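Local atomic coordinates of 4-methyl-5(B-hydroxyethyl)-thiazole monophosphate biosynthesis enzyme (Vibrio cholerae O1 biovar El Tor, PDB entry 3OT1), a protein that is of unknown function but belongs to the DJ-1/PfpI family and may take part in thiazole monophosphate biosynthesis. Residues Arg11-Val16 with Asp73-Pro78. Sequence-based numbering, arbitrary orientation. Where two conformers were deposited one is given.
Sequences RILVPV and DALALP
P15 has no N-H to give A76 O, and its CD lies 3.3 Å from that oxygen; the CG-CD edge of the ring rests against L75 CD1 and L77 CD2, with CG 3.7 Å from L77 CD2. That methyl of L75 is shared, since it also touches L13, whose side chain runs beside L75 and points the same way; both have CG anti to the backbone N (chi1 179°). F100 and L93 of helix 91-102 cover this leucine-proline face. On the other face the small A74 and A76 offer shallow hollows: I12 CD1 settles 3.9 Å from A74 CB, its CG2 leans on A76 CB, and helices 22-34 and 166-178 close over them. Beyond, V14 CG1 meets P78 CG at 3.8 Å. L13 N to A74 O (3.0 Å) and A76 N to L13 O (2.9 Å) tie the backbones. At the partly exposed end, R11 grips D73 side-on in a salt bridge, NE to OD2 (3.0 Å) and NH2 to OD1 (2.9 Å), with the guanidinium and carboxylate planes 49° apart; OD2 also accepts R11 N. Strands 11-16 and 74-77 are parallel neighbours inside the mixed sheet, helices on both faces, as in the DJ-1/PfpI alpha/beta fold.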
loop_
_atom_site.group_PDB
_atom_site.type_symbol
_atom_site.label_atom_id
_atom_site.label_comp_id
_atom_site.label_asym_id
_atom_site.label_seq_id
_atom_site.Cartn_x
_atom_site.Cartn_y
_atom_site.Cartn_z
ATOM N N ARG A 11 1.335 20.627 -2.582
ATOM C CA ARG A 11 2.065 19.938 -3.636
ATOM C C ARG A 11 3.151 19.071 -3.014
ATOM O O ARG A 11 3.964 19.557 -2.214
ATOM C CB ARG A 11 2.702 20.975 -4.552
ATOM C CG ARG A 11 1.717 21.995 -5.151
ATOM C CD ARG A 11 2.412 23.300 -5.498
ATOM N NE ARG A 11 3.021 23.929 -4.314
ATOM C CZ ARG A 11 3.869 24.953 -4.366
ATOM N NH1 ARG A 11 4.195 25.462 -5.541
ATOM N NH2 ARG A 11 4.394 25.461 -3.253
ATOM N N ILE A 12 3.167 17.778 -3.350
ATOM C CA ILE A 12 4.113 16.834 -2.748
ATOM C C ILE A 12 4.946 16.174 -3.848
ATOM O O ILE A 12 4.411 15.689 -4.849
ATOM C CB ILE A 12 3.370 15.694 -1.996
ATOM C CG1 ILE A 12 2.205 16.229 -1.144
ATOM C CG2 ILE A 12 4.382 14.891 -1.174
ATOM C CD1 ILE A 12 2.650 17.121 -0.002
ATOM N N LEU A 13 6.250 16.107 -3.613
ATOM C CA LEU A 13 7.165 15.403 -4.499
ATOM C C LEU A 13 7.512 14.050 -3.888
ATOM O O LEU A 13 7.954 14.003 -2.734
ATOM C CB LEU A 13 8.441 16.209 -4.716
ATOM C CG LEU A 13 9.502 15.566 -5.608
ATOM C CD1 LEU A 13 8.974 15.240 -6.986
ATOM C CD2 LEU A 13 10.726 16.496 -5.709
ATOM N N VAL A 14 7.288 12.965 -4.643
ATOM C CA VAL A 14 7.586 11.604 -4.211
ATOM C C VAL A 14 8.570 10.982 -5.204
ATOM O O VAL A 14 8.188 10.476 -6.268
ATOM C CB VAL A 14 6.318 10.735 -4.116
ATOM C CG1 VAL A 14 6.665 9.333 -3.614
ATOM C CG2 VAL A 14 5.303 11.380 -3.194
ATOM N N PRO A 15 9.870 11.013 -4.881
ATOM C CA PRO A 15 10.846 10.340 -5.730
ATOM C C PRO A 15 10.679 8.826 -5.654
ATOM O O PRO A 15 10.315 8.287 -4.613
ATOM C CB PRO A 15 12.174 10.741 -5.105
ATOM C CG PRO A 15 11.848 12.009 -4.383
ATOM C CD PRO A 15 10.520 11.752 -3.797
ATOM N N VAL A 16 10.947 8.171 -6.779
ATOM C CA VAL A 16 10.947 6.719 -6.861
ATOM C C VAL A 16 12.177 6.265 -7.618
ATOM O O VAL A 16 12.684 6.973 -8.493
ATOM C CB VAL A 16 9.665 6.201 -7.559
ATOM C CG1 VAL A 16 8.459 6.512 -6.697
ATOM C CG2 VAL A 16 9.498 6.745 -8.972
ATOM N N ASP A 73 5.546 21.777 -1.685
ATOM C CA ASP A 73 5.455 22.084 -0.278
ATOM C C ASP A 73 6.135 21.061 0.610
ATOM O O ASP A 73 6.433 21.371 1.746
ATOM C CB ASP A 73 3.995 22.219 0.102
ATOM C CG ASP A 73 3.323 23.323 -0.698
ATOM O OD1 ASP A 73 3.778 24.479 -0.615
ATOM O OD2 ASP A 73 2.411 23.017 -1.472
ATOM N N ALA A 74 6.348 19.837 0.110
ATOM C CA ALA A 74 6.951 18.795 0.920
ATOM C C ALA A 74 7.520 17.716 0.032
ATOM O O ALA A 74 7.117 17.544 -1.117
ATOM C CB ALA A 74 5.936 18.209 1.899
ATOM N N LEU A 75 8.482 17.001 0.613
ATOM C CA LEU A 75 9.205 15.915 -0.034
ATOM C C LEU A 75 8.938 14.648 0.772
ATOM O O LEU A 75 9.136 14.652 1.978
ATOM C CB LEU A 75 10.709 16.243 -0.029
ATOM C CG LEU A 75 11.643 15.212 -0.643
ATOM C CD1 LEU A 75 11.407 15.018 -2.145
ATOM C CD2 LEU A 75 13.088 15.573 -0.356
ATOM N N ALA A 76 8.500 13.568 0.111
ATOM C CA ALA A 76 8.233 12.300 0.775
ATOM C C ALA A 76 9.033 11.188 0.104
ATOM O O ALA A 76 8.880 10.948 -1.107
ATOM C CB ALA A 76 6.763 11.966 0.736
ATOM N N LEU A 77 9.893 10.547 0.887
ATOM C CA LEU A 77 10.829 9.563 0.379
ATOM C C LEU A 77 10.421 8.162 0.822
ATOM O O LEU A 77 10.479 7.827 2.004
ATOM C CB LEU A 77 12.233 9.854 0.907
ATOM C CG LEU A 77 12.804 11.248 0.598
ATOM C CD1 LEU A 77 14.206 11.349 1.207
ATOM C CD2 LEU A 77 12.872 11.501 -0.882
ATOM N N PRO A 78 10.013 7.312 -0.143
ATOM C CA PRO A 78 9.777 5.905 0.168
ATOM C C PRO A 78 11.057 5.190 0.593
ATOM O O PRO A 78 12.159 5.686 0.340
ATOM C CB PRO A 78 9.248 5.340 -1.159
ATOM C CG PRO A 78 8.728 6.562 -1.921
ATOM C CD PRO A 78 9.694 7.646 -1.546
#